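Local coordinates for protein carbohydrate deacetylase Agd3 (Neosartorya fumigata, PDB 6NWZ) that is a zinc-binding carbohydrate deacetylase that probably removes N-acetyl groups from the exopolysaccharide galactosaminogalactan and is required for biofilm formation, at residues Ile27-Lys32 against Ser38-Gly43; Val248-Gln253 against Thr576-Phe581; Glu276-Ile281 against Asp381-Ile386; Ser296-Glu301 against Ser568-Trp573. One frame throughout, in Å; residues are numbered along the deposited sequence.

Interaction 1: Ile27-Lys32 against Ser38-Gly43; sequences ILVIAK and SSATSG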
loop_
_atom_site.group_PDB
_atom_site.type_symbol
_atom_site.label_atom_id
_atom_site.label_comp_id
_atom_site.label_asym_id
_atom_site.label_seq_id
_atom_site.Cartn_x
_atom_site.Cartn_y
_atom_site.Cartn_z
ATOM N N ILE A 27 -21.831 -5.108 -1.785
ATOM C CA ILE A 27 -21.828 -5.028 -0.326
ATOM C C ILE A 27 -22.543 -3.754 0.105
ATOM O O ILE A 27 -22.182 -2.651 -0.319
ATOM C CB ILE A 27 -20.394 -5.071 0.224
ATOM C CG1 ILE A 27 -19.729 -6.397 -0.142
ATOM C CG2 ILE A 27 -20.400 -4.898 1.729
ATOM C CD1 ILE A 27 -20.436 -7.604 0.433
ATOM N N LEU A 28 -23.563 -3.905 0.949
ATOM C CA LEU A 28 -24.321 -2.772 1.470
ATOM C C LEU A 28 -23.692 -2.296 2.775
ATOM O O LEU A 28 -23.630 -3.049 3.754
ATOM C CB LEU A 28 -25.784 -3.155 1.687
ATOM C CG LEU A 28 -26.688 -2.063 2.258
ATOM C CD1 LEU A 28 -26.676 -0.838 1.352
ATOM C CD2 LEU A 28 -28.104 -2.589 2.456
ATOM N N VAL A 29 -23.228 -1.048 2.788
ATOM C CA VAL A 29 -22.583 -0.450 3.951
ATOM C C VAL A 29 -23.535 0.576 4.543
ATOM O O VAL A 29 -23.909 1.544 3.871
ATOM C CB VAL A 29 -21.234 0.191 3.591
ATOM C CG1 VAL A 29 -20.681 0.947 4.780
ATOM C CG2 VAL A 29 -20.252 -0.872 3.129
ATOM N N ILE A 30 -23.919 0.368 5.800
ATOM C CA ILE A 30 -24.875 1.216 6.506
ATOM C C ILE A 30 -24.140 1.904 7.647
ATOM O O ILE A 30 -23.535 1.238 8.495
ATOM C CB ILE A 30 -26.071 0.404 7.026
ATOM C CG1 ILE A 30 -26.822 -0.245 5.859
ATOM C CG2 ILE A 30 -26.997 1.285 7.846
ATOM C CD1 ILE A 30 -27.933 -1.172 6.284
ATOM N N ALA A 31 -24.197 3.235 7.673
ATOM C CA ALA A 31 -23.500 4.011 8.689
ATOM C C ALA A 31 -24.239 5.326 8.900
ATOM O O ALA A 31 -25.177 5.658 8.172
ATOM C CB ALA A 31 -22.036 4.253 8.300
ATOM N N LYS A 32 -23.804 6.079 9.914
ATOM C CA LYS A 32 -24.477 7.333 10.240
ATOM C C LYS A 32 -23.989 8.484 9.367
ATOM O O LYS A 32 -24.785 9.331 8.951
ATOM C CB LYS A 32 -24.280 7.671 11.720
ATOM C CG LYS A 32 -24.666 6.540 12.657
ATOM C CD LYS A 32 -25.060 7.038 14.038
ATOM C CE LYS A 32 -23.996 7.926 14.644
ATOM N NZ LYS A 32 -24.409 8.400 15.991
ATOM N N SER A 38 -16.497 5.174 6.179
ATOM C CA SER A 38 -15.152 5.062 5.628
ATOM C C SER A 38 -14.365 3.927 6.273
ATOM O O SER A 38 -13.505 3.325 5.620
ATOM C CB SER A 38 -14.408 6.384 5.793
ATOM O OG SER A 38 -14.413 6.798 7.147
ATOM N N SER A 39 -14.637 3.620 7.544
ATOM C CA SER A 39 -13.951 2.510 8.194
ATOM C C SER A 39 -14.389 1.159 7.651
ATOM O O SER A 39 -13.725 0.155 7.932
ATOM C CB SER A 39 -14.166 2.562 9.706
ATOM O OG SER A 39 -13.522 3.694 10.271
ATOM N N ALA A 40 -15.478 1.112 6.882
ATOM C CA ALA A 40 -15.899 -0.098 6.190
ATOM C C ALA A 40 -15.643 -0.064 4.692
ATOM O O ALA A 40 -15.346 -1.106 4.105
ATOM C CB ALA A 40 -17.391 -0.357 6.425
ATOM N N THR A 41 -15.745 1.108 4.061
ATOM C CA THR A 41 -15.589 1.191 2.613
ATOM C C THR A 41 -14.124 1.206 2.190
ATOM O O THR A 41 -13.806 0.782 1.073
ATOM C CB THR A 41 -16.299 2.436 2.078
ATOM O OG1 THR A 41 -15.766 3.601 2.718
ATOM C CG2 THR A 41 -17.791 2.357 2.356
ATOM N N SER A 42 -13.228 1.686 3.057
ATOM C CA SER A 42 -11.811 1.723 2.710
ATOM C C SER A 42 -11.267 0.321 2.456
ATOM O O SER A 42 -10.482 0.110 1.523
ATOM C CB SER A 42 -11.014 2.419 3.815
ATOM O OG SER A 42 -11.081 1.705 5.039
ATOM N N GLY A 43 -11.674 -0.650 3.274
ATOM C CA GLY A 43 -11.220 -2.014 3.064
ATOM C C GLY A 43 -11.802 -2.634 1.809
ATOM O O GLY A 43 -11.093 -3.297 1.048
#

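Interaction 2: Val248-Gln253 against Thr576-Phe581; sequences VNLNTQ and TIVQEF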
loop_
_atom_site.group_PDB
_atom_site.type_symbol
_atom_site.label_atom_id
_atom_site.label_comp_id
_atom_site.label_asym_id
_atom_site.label_seq_id
_atom_site.Cartn_x
_atom_site.Cartn_y
_atom_site.Cartn_z
ATOM N N VAL A 248 -0.078 -7.371 -1.726
ATOM C CA VAL A 248 0.749 -6.416 -0.995
ATOM C C VAL A 248 2.085 -6.295 -1.713
ATOM O O VAL A 248 2.821 -7.284 -1.837
ATOM C CB VAL A 248 0.955 -6.828 0.470
ATOM C CG1 VAL A 248 1.943 -5.886 1.150
ATOM C CG2 VAL A 248 -0.363 -6.816 1.207
ATOM N N ASN A 249 2.397 -5.093 -2.189
ATOM C CA ASN A 249 3.670 -4.827 -2.846
ATOM C C ASN A 249 4.611 -4.129 -1.875
ATOM O O ASN A 249 4.202 -3.232 -1.132
ATOM C CB ASN A 249 3.489 -3.964 -4.099
ATOM C CG ASN A 249 2.860 -4.722 -5.256
ATOM O OD1 ASN A 249 1.871 -4.274 -5.838
ATOM N ND2 ASN A 249 3.440 -5.867 -5.603
ATOM N N LEU A 250 5.875 -4.540 -1.888
ATOM C CA LEU A 250 6.911 -3.916 -1.071
ATOM C C LEU A 250 8.007 -3.407 -2.007
ATOM O O LEU A 250 8.961 -4.125 -2.315
ATOM C CB LEU A 250 7.457 -4.886 -0.038
ATOM C CG LEU A 250 8.501 -4.296 0.908
ATOM C CD1 LEU A 250 7.916 -3.120 1.683
ATOM C CD2 LEU A 250 9.039 -5.372 1.843
ATOM N N ASN A 251 7.864 -2.163 -2.456
ATOM C CA ASN A 251 8.825 -1.519 -3.341
ATOM C C ASN A 251 9.617 -0.491 -2.544
ATOM O O ASN A 251 9.037 0.456 -2.002
ATOM C CB ASN A 251 8.121 -0.852 -4.520
ATOM C CG ASN A 251 7.285 -1.825 -5.322
ATOM O OD1 ASN A 251 7.437 -3.041 -5.199
ATOM N ND2 ASN A 251 6.399 -1.295 -6.158
ATOM N N THR A 252 10.936 -0.675 -2.478
ATOM C CA THR A 252 11.821 0.205 -1.718
ATOM C C THR A 252 12.837 0.817 -2.675
ATOM O O THR A 252 13.752 0.127 -3.141
ATOM C CB THR A 252 12.512 -0.558 -0.588
ATOM O OG1 THR A 252 13.335 -1.594 -1.136
ATOM C CG2 THR A 252 11.479 -1.190 0.325
ATOM N N GLN A 253 12.685 2.108 -2.959
ATOM C CA GLN A 253 13.508 2.797 -3.944
ATOM C C GLN A 253 14.645 3.551 -3.268
ATOM O O GLN A 253 14.444 4.206 -2.241
ATOM C CB GLN A 253 12.664 3.766 -4.766
ATOM C CG GLN A 253 11.687 3.078 -5.684
ATOM C CD GLN A 253 10.882 4.062 -6.490
ATOM O OE1 GLN A 253 10.570 5.155 -6.021
ATOM N NE2 GLN A 253 10.549 3.686 -7.716
ATOM N N THR A 576 12.468 -4.596 10.220
ATOM C CA THR A 576 11.354 -4.314 11.119
ATOM C C THR A 576 10.020 -4.525 10.419
ATOM O O THR A 576 9.103 -5.141 10.976
ATOM C CB THR A 576 11.468 -2.885 11.646
ATOM O OG1 THR A 576 12.642 -2.772 12.459
ATOM C CG2 THR A 576 10.229 -2.498 12.455
ATOM N N ILE A 577 9.904 -4.044 9.183
ATOM C CA ILE A 577 8.625 -4.083 8.484
ATOM C C ILE A 577 8.289 -5.506 8.050
ATOM O O ILE A 577 7.161 -5.976 8.241
ATOM C CB ILE A 577 8.654 -3.100 7.299
ATOM C CG1 ILE A 577 8.102 -1.738 7.727
ATOM C CG2 ILE A 577 7.888 -3.641 6.104
ATOM C CD1 ILE A 577 8.861 -1.079 8.867
ATOM N N VAL A 578 9.267 -6.225 7.489
ATOM C CA VAL A 578 9.007 -7.564 6.967
ATOM C C VAL A 578 8.661 -8.530 8.092
ATOM O O VAL A 578 7.725 -9.330 7.976
ATOM C CB VAL A 578 10.214 -8.065 6.154
ATOM C CG1 VAL A 578 10.038 -9.538 5.815
ATOM C CG2 VAL A 578 10.397 -7.231 4.888
ATOM N N GLN A 579 9.410 -8.480 9.193
ATOM C CA GLN A 579 9.167 -9.414 10.287
ATOM C C GLN A 579 7.797 -9.193 10.920
ATOM O O GLN A 579 7.123 -10.158 11.301
ATOM C CB GLN A 579 10.275 -9.297 11.332
ATOM C CG GLN A 579 11.634 -9.744 10.815
ATOM C CD GLN A 579 12.710 -9.695 11.876
ATOM O OE1 GLN A 579 12.456 -9.966 13.049
ATOM N NE2 GLN A 579 13.923 -9.344 11.469
ATOM N N GLU A 580 7.364 -7.939 11.037
ATOM C CA GLU A 580 6.047 -7.681 11.607
ATOM C C GLU A 580 4.941 -8.130 10.661
ATOM O O GLU A 580 3.944 -8.720 11.095
ATOM C CB GLU A 580 5.894 -6.200 11.937
ATOM C CG GLU A 580 4.584 -5.877 12.635
ATOM C CD GLU A 580 4.505 -6.450 14.040
ATOM O OE1 GLU A 580 5.538 -6.914 14.574
ATOM O OE2 GLU A 580 3.402 -6.430 14.616
ATOM N N PHE A 581 5.093 -7.846 9.367
ATOM C CA PHE A 581 4.118 -8.307 8.386
ATOM C C PHE A 581 3.962 -9.823 8.442
ATOM O O PHE A 581 2.839 -10.342 8.430
ATOM C CB PHE A 581 4.550 -7.847 6.992
ATOM C CG PHE A 581 3.616 -8.250 5.888
ATOM C CD1 PHE A 581 2.548 -7.441 5.536
ATOM C CD2 PHE A 581 3.830 -9.423 5.175
ATOM C CE1 PHE A 581 1.692 -7.805 4.507
ATOM C CE2 PHE A 581 2.979 -9.794 4.149
ATOM C CZ PHE A 581 1.910 -8.981 3.814
#

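Interaction 3: Glu276-Ile281 against Asp381-Ile386; sequences EDMNGI and DAFGHI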
loop_
_atom_site.group_PDB
_atom_site.type_symbol
_atom_site.label_atom_id
_atom_site.label_comp_id
_atom_site.label_asym_id
_atom_site.label_seq_id
_atom_site.Cartn_x
_atom_site.Cartn_y
_atom_site.Cartn_z
ATOM N N GLU A 276 32.077 -2.143 -0.877
ATOM C CA GLU A 276 31.899 -3.023 0.275
ATOM C C GLU A 276 30.493 -2.892 0.847
ATOM O O GLU A 276 29.860 -3.895 1.201
ATOM C CB GLU A 276 32.949 -2.717 1.347
ATOM C CG GLU A 276 34.400 -2.926 0.910
ATOM C CD GLU A 276 34.950 -1.776 0.070
ATOM O OE1 GLU A 276 34.309 -0.704 0.016
ATOM O OE2 GLU A 276 36.028 -1.948 -0.537
ATOM N N ASP A 277 29.990 -1.657 0.941
ATOM C CA ASP A 277 28.610 -1.432 1.361
ATOM C C ASP A 277 27.638 -2.220 0.494
ATOM O O ASP A 277 26.762 -2.930 1.005
ATOM C CB ASP A 277 28.279 0.061 1.296
ATOM C CG ASP A 277 28.865 0.850 2.450
ATOM O OD1 ASP A 277 28.838 0.351 3.593
ATOM O OD2 ASP A 277 29.347 1.978 2.212
ATOM N N MET A 278 27.787 -2.107 -0.830
ATOM C CA MET A 278 26.854 -2.756 -1.744
ATOM C C MET A 278 26.953 -4.276 -1.680
ATOM O O MET A 278 25.937 -4.964 -1.822
ATOM C CB MET A 278 27.090 -2.258 -3.174
ATOM C CG MET A 278 26.657 -0.807 -3.423
ATOM S SD MET A 278 24.955 -0.420 -2.932
ATOM C CE MET A 278 24.059 -1.788 -3.650
ATOM N N ASN A 279 28.155 -4.820 -1.462
ATOM C CA ASN A 279 28.277 -6.265 -1.287
ATOM C C ASN A 279 27.503 -6.737 -0.064
ATOM O O ASN A 279 26.941 -7.840 -0.064
ATOM C CB ASN A 279 29.748 -6.664 -1.179
ATOM C CG ASN A 279 30.413 -6.798 -2.532
ATOM O OD1 ASN A 279 29.770 -7.167 -3.515
ATOM N ND2 ASN A 279 31.706 -6.491 -2.593
ATOM N N GLY A 280 27.460 -5.917 0.988
ATOM C CA GLY A 280 26.653 -6.263 2.145
ATOM C C GLY A 280 25.169 -6.276 1.834
ATOM O O GLY A 280 24.439 -7.170 2.275
ATOM N N ILE A 281 24.704 -5.294 1.062
ATOM C CA ILE A 281 23.296 -5.257 0.685
ATOM C C ILE A 281 22.947 -6.444 -0.206
ATOM O O ILE A 281 21.887 -7.063 -0.048
ATOM C CB ILE A 281 22.965 -3.918 0.002
ATOM C CG1 ILE A 281 23.361 -2.746 0.907
ATOM C CG2 ILE A 281 21.491 -3.864 -0.364
ATOM C CD1 ILE A 281 22.552 -2.651 2.182
ATOM N N ASP A 381 21.752 -7.429 -12.196
ATOM C CA ASP A 381 20.509 -8.167 -12.367
ATOM C C ASP A 381 19.871 -8.580 -11.048
ATOM O O ASP A 381 18.781 -9.162 -11.059
ATOM C CB ASP A 381 20.752 -9.394 -13.247
ATOM C CG ASP A 381 21.109 -9.024 -14.678
ATOM O OD1 ASP A 381 20.613 -7.986 -15.172
ATOM O OD2 ASP A 381 21.882 -9.775 -15.312
ATOM N N ALA A 382 20.502 -8.288 -9.916
ATOM C CA ALA A 382 19.884 -8.557 -8.627
ATOM C C ALA A 382 19.070 -7.379 -8.102
ATOM O O ALA A 382 18.354 -7.536 -7.106
ATOM C CB ALA A 382 20.955 -8.945 -7.605
ATOM N N PHE A 383 19.148 -6.219 -8.750
ATOM C CA PHE A 383 18.469 -5.016 -8.297
ATOM C C PHE A 383 17.585 -4.459 -9.407
ATOM O O PHE A 383 17.730 -4.806 -10.583
ATOM C CB PHE A 383 19.480 -3.941 -7.856
ATOM C CG PHE A 383 20.296 -4.324 -6.649
ATOM C CD1 PHE A 383 21.323 -5.251 -6.749
ATOM C CD2 PHE A 383 20.045 -3.745 -5.416
ATOM C CE1 PHE A 383 22.073 -5.599 -5.645
ATOM C CE2 PHE A 383 20.794 -4.086 -4.307
ATOM C CZ PHE A 383 21.808 -5.013 -4.420
ATOM N N GLY A 384 16.656 -3.581 -9.015
ATOM C CA GLY A 384 15.920 -2.791 -9.977
ATOM C C GLY A 384 16.641 -1.494 -10.314
ATOM O O GLY A 384 17.450 -0.986 -9.538
ATOM N N HIS A 385 16.341 -0.950 -11.490
ATOM C CA HIS A 385 17.049 0.226 -11.973
ATOM C C HIS A 385 16.081 1.192 -12.638
ATOM O O HIS A 385 15.205 0.780 -13.404
ATOM C CB HIS A 385 18.165 -0.176 -12.943
ATOM C CG HIS A 385 19.099 -1.198 -12.374
ATOM N ND1 HIS A 385 20.216 -0.859 -11.641
ATOM C CD2 HIS A 385 19.057 -2.550 -12.391
ATOM C CE1 HIS A 385 20.834 -1.959 -11.250
ATOM N NE2 HIS A 385 20.151 -3.000 -11.693
ATOM N N ILE A 386 16.251 2.479 -12.336
ATOM C CA ILE A 386 15.424 3.531 -12.914
ATOM C C ILE A 386 16.233 4.820 -12.892
ATOM O O ILE A 386 17.175 4.966 -12.108
ATOM C CB ILE A 386 14.085 3.678 -12.146
ATOM C CG1 ILE A 386 13.097 4.541 -12.937
ATOM C CG2 ILE A 386 14.338 4.219 -10.747
ATOM C CD1 ILE A 386 11.854 4.894 -12.162
#

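Interaction 4: Ser296-Glu301 against Ser568-Trp573; sequences SSYFVE and SIFQAW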
loop_
_atom_site.group_PDB
_atom_site.type_symbol
_atom_site.label_atom_id
_atom_site.label_comp_id
_atom_site.label_asym_id
_atom_site.label_seq_id
_atom_site.Cartn_x
_atom_site.Cartn_y
_atom_site.Cartn_z
ATOM N N SER A 296 6.653 -15.094 -1.858
ATOM C CA SER A 296 7.205 -13.751 -1.848
ATOM C C SER A 296 8.343 -13.618 -2.854
ATOM O O SER A 296 8.868 -14.600 -3.388
ATOM C CB SER A 296 7.702 -13.382 -0.452
ATOM O OG SER A 296 6.632 -13.250 0.462
ATOM N N SER A 297 8.726 -12.367 -3.097
ATOM C CA SER A 297 9.794 -12.028 -4.027
ATOM C C SER A 297 10.171 -10.563 -3.855
ATOM O O SER A 297 9.460 -9.676 -4.341
ATOM C CB SER A 297 9.367 -12.297 -5.471
ATOM O OG SER A 297 10.296 -11.734 -6.378
ATOM N N TYR A 298 11.280 -10.296 -3.171
ATOM C CA TYR A 298 11.686 -8.935 -2.851
ATOM C C TYR A 298 13.014 -8.598 -3.515
ATOM O O TYR A 298 13.934 -9.422 -3.545
ATOM C CB TYR A 298 11.801 -8.742 -1.337
ATOM C CG TYR A 298 12.397 -7.412 -0.930
ATOM C CD1 TYR A 298 11.630 -6.251 -0.933
ATOM C CD2 TYR A 298 13.726 -7.318 -0.535
ATOM C CE1 TYR A 298 12.175 -5.035 -0.560
ATOM C CE2 TYR A 298 14.280 -6.105 -0.160
ATOM C CZ TYR A 298 13.501 -4.969 -0.174
ATOM O OH TYR A 298 14.055 -3.767 0.199
ATOM N N PHE A 299 13.108 -7.380 -4.047
ATOM C CA PHE A 299 14.379 -6.846 -4.515
ATOM C C PHE A 299 14.394 -5.340 -4.290
ATOM O O PHE A 299 13.360 -4.715 -4.035
ATOM C CB PHE A 299 14.650 -7.196 -5.989
ATOM C CG PHE A 299 13.674 -6.592 -6.969
ATOM C CD1 PHE A 299 13.828 -5.287 -7.418
ATOM C CD2 PHE A 299 12.626 -7.345 -7.474
ATOM C CE1 PHE A 299 12.940 -4.741 -8.331
ATOM C CE2 PHE A 299 11.738 -6.806 -8.388
ATOM C CZ PHE A 299 11.895 -5.501 -8.816
ATOM N N VAL A 300 15.588 -4.762 -4.395
ATOM C CA VAL A 300 15.812 -3.347 -4.124
ATOM C C VAL A 300 15.977 -2.611 -5.445
ATOM O O VAL A 300 16.810 -2.992 -6.278
ATOM C CB VAL A 300 17.045 -3.147 -3.226
ATOM C CG1 VAL A 300 17.226 -1.678 -2.905
ATOM C CG2 VAL A 300 16.911 -3.975 -1.956
ATOM N N GLU A 301 15.192 -1.550 -5.632
ATOM C CA GLU A 301 15.210 -0.746 -6.848
ATOM C C GLU A 301 15.991 0.539 -6.615
ATOM O O GLU A 301 15.804 1.217 -5.599
ATOM C CB GLU A 301 13.789 -0.413 -7.306
ATOM C CG GLU A 301 13.684 0.054 -8.748
ATOM C CD GLU A 301 12.244 0.215 -9.200
ATOM O OE1 GLU A 301 11.404 0.618 -8.367
ATOM O OE2 GLU A 301 11.952 -0.067 -10.385
ATOM N N SER A 568 22.496 -1.650 8.020
ATOM C CA SER A 568 22.278 -0.256 7.660
ATOM C C SER A 568 20.923 0.207 8.192
ATOM O O SER A 568 20.071 -0.600 8.574
ATOM C CB SER A 568 22.331 -0.071 6.145
ATOM O OG SER A 568 21.219 -0.693 5.522
ATOM N N ILE A 569 20.723 1.527 8.214
ATOM C CA ILE A 569 19.431 2.044 8.656
ATOM C C ILE A 569 18.334 1.626 7.683
ATOM O O ILE A 569 17.174 1.454 8.080
ATOM C CB ILE A 569 19.477 3.573 8.840
ATOM C CG1 ILE A 569 19.954 4.265 7.565
ATOM C CG2 ILE A 569 20.365 3.947 10.013
ATOM C CD1 ILE A 569 20.031 5.771 7.698
ATOM N N PHE A 570 18.674 1.441 6.407
ATOM C CA PHE A 570 17.701 0.934 5.448
ATOM C C PHE A 570 17.339 -0.515 5.750
ATOM O O PHE A 570 16.157 -0.873 5.797
ATOM C CB PHE A 570 18.242 1.070 4.025
ATOM C CG PHE A 570 17.461 0.295 3.008
ATOM C CD1 PHE A 570 16.248 0.771 2.539
ATOM C CD2 PHE A 570 17.932 -0.915 2.527
ATOM C CE1 PHE A 570 15.522 0.055 1.606
ATOM C CE2 PHE A 570 17.212 -1.634 1.591
ATOM C CZ PHE A 570 16.007 -1.150 1.132
ATOM N N GLN A 571 18.346 -1.366 5.959
ATOM C CA GLN A 571 18.071 -2.764 6.279
ATOM C C GLN A 571 17.293 -2.895 7.584
ATOM O O GLN A 571 16.366 -3.709 7.682
ATOM C CB GLN A 571 19.380 -3.547 6.349
ATOM C CG GLN A 571 20.099 -3.640 5.015
ATOM C CD GLN A 571 21.529 -4.111 5.164
ATOM O OE1 GLN A 571 22.423 -3.322 5.478
ATOM N NE2 GLN A 571 21.755 -5.400 4.947
ATOM N N ALA A 572 17.647 -2.098 8.597
ATOM C CA ALA A 572 16.928 -2.158 9.866
ATOM C C ALA A 572 15.454 -1.822 9.693
ATOM O O ALA A 572 14.602 -2.371 10.403
ATOM C CB ALA A 572 17.565 -1.210 10.884
ATOM N N TRP A 573 15.134 -0.923 8.764
ATOM C CA TRP A 573 13.736 -0.602 8.504
ATOM C C TRP A 573 13.032 -1.773 7.831
ATOM O O TRP A 573 11.945 -2.183 8.254
ATOM C CB TRP A 573 13.643 0.666 7.650
ATOM C CG TRP A 573 12.231 1.131 7.382
ATOM C CD1 TRP A 573 11.516 2.040 8.108
ATOM C CD2 TRP A 573 11.373 0.712 6.310
ATOM N NE1 TRP A 573 10.269 2.211 7.559
ATOM C CE2 TRP A 573 10.155 1.408 6.454
ATOM C CE3 TRP A 573 11.516 -0.183 5.245
ATOM C CZ2 TRP A 573 9.087 1.236 5.574
ATOM C CZ3 TRP A 573 10.453 -0.350 4.369
ATOM C CH2 TRP A 573 9.253 0.355 4.542
#

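Interaction 1: Ile27-Lys32 against Ser38-Gly43
Val-29 carries CG1 opposite its backbone N (chi1 173°) and CG2 opposite its carbonyl carbon, a setting that spreads both methyls before helix 34-47, where Ala-40 and Thr-41 receive them. At Thr-41 the first torsion (chi1 58°) divides the two branches of the side chain by character: CG2 is turned to the valine, and OG1 is left to bond to the carbonyl oxygen of Ala-37 one helical turn earlier. A threonine is thereby accommodated in an apolar contact with its hydroxyl engaged inside its own helix.

The contact between the segments is made by methyl groups alone. Val-29 CG1 lies 3.9 Å from Ala-40 CB, whose CA-CB bond points at the strand, and 4.0 Å from Thr-41 CG2. The second valine branch joins in as well, with Val-29 CG2 at 4.1 Å from Thr-41 CG2, so the threonine methyl meets both arms of the fork while the alanine methyl meets one. The small side chain of Ala-40 goes with a close approach of the backbones, the CA atoms of Val-29 and Ala-40 being 7.1 Å apart. Within the helix, the carbonyl oxygen of Ser-38 accepts from both N and OG of Ser-42.

Helix 34-47 connects two parallel neighbours, strands 22-31 and 51-55, within the CBM87 region. Val-29 also packs on Leu-44 farther along that helix, Thr-41 reaches Tyr-51 and Thr-53 on strand 51-55, and Ala-40 touches Val-78 on strand 76-80, so the helix lies across the strands that flank 22-31 as well.

Interaction 2: Val248-Gln253 against Thr576-Phe581
Val-248 and Leu-250 of segment 248-253 meet Phe-581, Val-578 and Ile-577 of helix 569-584 in a buried, wholly apolar contact; no hydrogen bond passes between the two segments.

The aliphatic-aromatic part lies at Val-248, which comes at Phe-581 from the opposite direction. Both valine methyls take part: CG1 is 3.9 Å and CG2 4.0 Å from Phe-581 CE1, and each is 4.1 Å from Phe-581 CZ. The far end of the ring therefore rests against the fork of the valine, with CG1 placed obliquely to the ring plane. The phenylalanine reaches this position by extending CG away from its own backbone N (chi1 -179°), which carries the ring out from the helix. Leu-589 touches both of these side chains.

The aliphatic part is centred on Leu-250, whose two branches serve different partners. Its CD2 packs on Val-578 CG2 at 3.8 Å, the two side chains crossing at nearly a right angle, while CD1 makes a looser approach of 4.5 Å to Ile-577 CG2.

Polar groups of the same segments turn to other neighbours. Asn-249 ND2 bonds to the carbonyl of Val-590 and Asn-251 OD1 to the N of Ile-592, tying this segment to residues 590-592.

The side chain of Ile-577 is about 8 Å from that of Asp-530, which binds zinc together with His-534. A helix packed on a largely parallel, curled sheet is consistent with the beta/alpha-barrel-like fold of polysaccharide deacetylases.

Interaction 3: Glu276-Ile281 against Asp381-Ile386
Phe-383 points its ring at Met-278 and Ile-281, two residues one turn apart on helix 275-289, in a helix-on-sheet contact of the deacetylase domain. The phenylalanine adjoins Gly-384 of a strand that lies parallel to both strand 300-304 and strand 424-426.

The two helix residues approach the ring differently. Ile-281 crosses the phenylalanine at about a right angle and presents CG2 at the ring edge, near the ring plane, 4.0 Å from Phe-383 CE2. This methyl is opposite the isoleucine backbone N, whereas CG1 is turned back beside that N (chi1 -55°) and leads the longer branch away from the ring. Met-278 crosses more obliquely. Its CA-CB bond is not aimed at the ring; bends at chi2 and chi3 curl the thioether chain round, so that the terminal methyl, rather than the sulfur, makes the contact.

The CE2-CZ end of the ring thus meets two methyl groups from the helix, in an apolar contact without hydrogen bonds between the segments. Helix 369-375 completes the surroundings: Trp-374 meets Phe-383 edge-to-face, and Met-278 packs on Leu-370, Trp-373 and Trp-374. A polar link between the two helices runs from Asn-279 OD1 to Trp-373 NE1. Beyond the phenylalanine, the backbone of Gly-384 bonds to Val-300 and Val-302, which probably helps to place the aromatic side chain.

At the ring itself the methionine methyl bridges two adjacent carbons, with Met-278 CE 4.0 Å from both Phe-383 CZ and Phe-383 CE2.

Interaction 4: Ser296-Glu301 against Ser568-Trp573
The start of helix 569-584 is packed on segment 296-301, which belongs to the sheet of the deacetylase domain through strand 300-304; Phe-570 in the first helical turn meets Tyr-298 and Val-300 opposite it. Phe-570 and Tyr-298 come from opposite directions, each with CG set away from its own backbone N, and so reach out to each other between helix and sheet. The phenol oxygen makes the approach: Tyr-298 OH is 3.4 Å from Phe-570 CZ and 4.1 Å from Phe-570 CE2, obliquely placed to the phenylalanine ring. Val-300 CG1 adds an apolar contact at 4.2 Å to the same Phe-570 CZ. One corner of the ring thus takes both partners from the strand side, while Phe-545 meets Phe-570 edge-to-face.

The helix end that bears Phe-570 is secured by a capping box. Gln-571 N donates to Ser-568 OG over 3.0 Å in a nearly straight bond (169° at the hydrogen), and Ser-568 N returns a bond of 3.0 Å to Gln-571 OE1. That amide oxygen accepts a second time, from Ser-568 OG at 2.9 Å. The serine OG lies in the amide plane, on a lone pair of OE1, whereas the backbone N sits above that plane. Ile-281 and Trp-284 of helix 275-289 pack on Gln-571.

No hydrogen bond joins the two segments. The tyrosine hydroxyl is bonded to Thr-252 OG1 on the neighbouring strand, and its approach to Phe-570 is a packing contact: a buried polar atom is brought against the Phe-570 ring with its hydrogen-bonding need met elsewhere.

In the fold
Interaction 1 comes first along the chain and stands apart in the CBM87 region, its centre about 27 to 43 Å from the others. Interactions 2, 3 and 4 all belong to the deacetylase domain and reach one sheet, where strand 300-304 has 252-257 and 384-387 as parallel neighbours. In the chain, both 3 and 4 fall between the two segments of 2, and the segments of 3 and 4 alternate. Interactions 2 and 4, with centres about 8 Å apart, touch and share helix 569-584. Interaction 3, about 10 Å from interaction 4 between centres, adds helix 275-289. Distant sequence positions are thereby gathered into one helix-and-sheet core, close to zinc sites of the deacetylase domain.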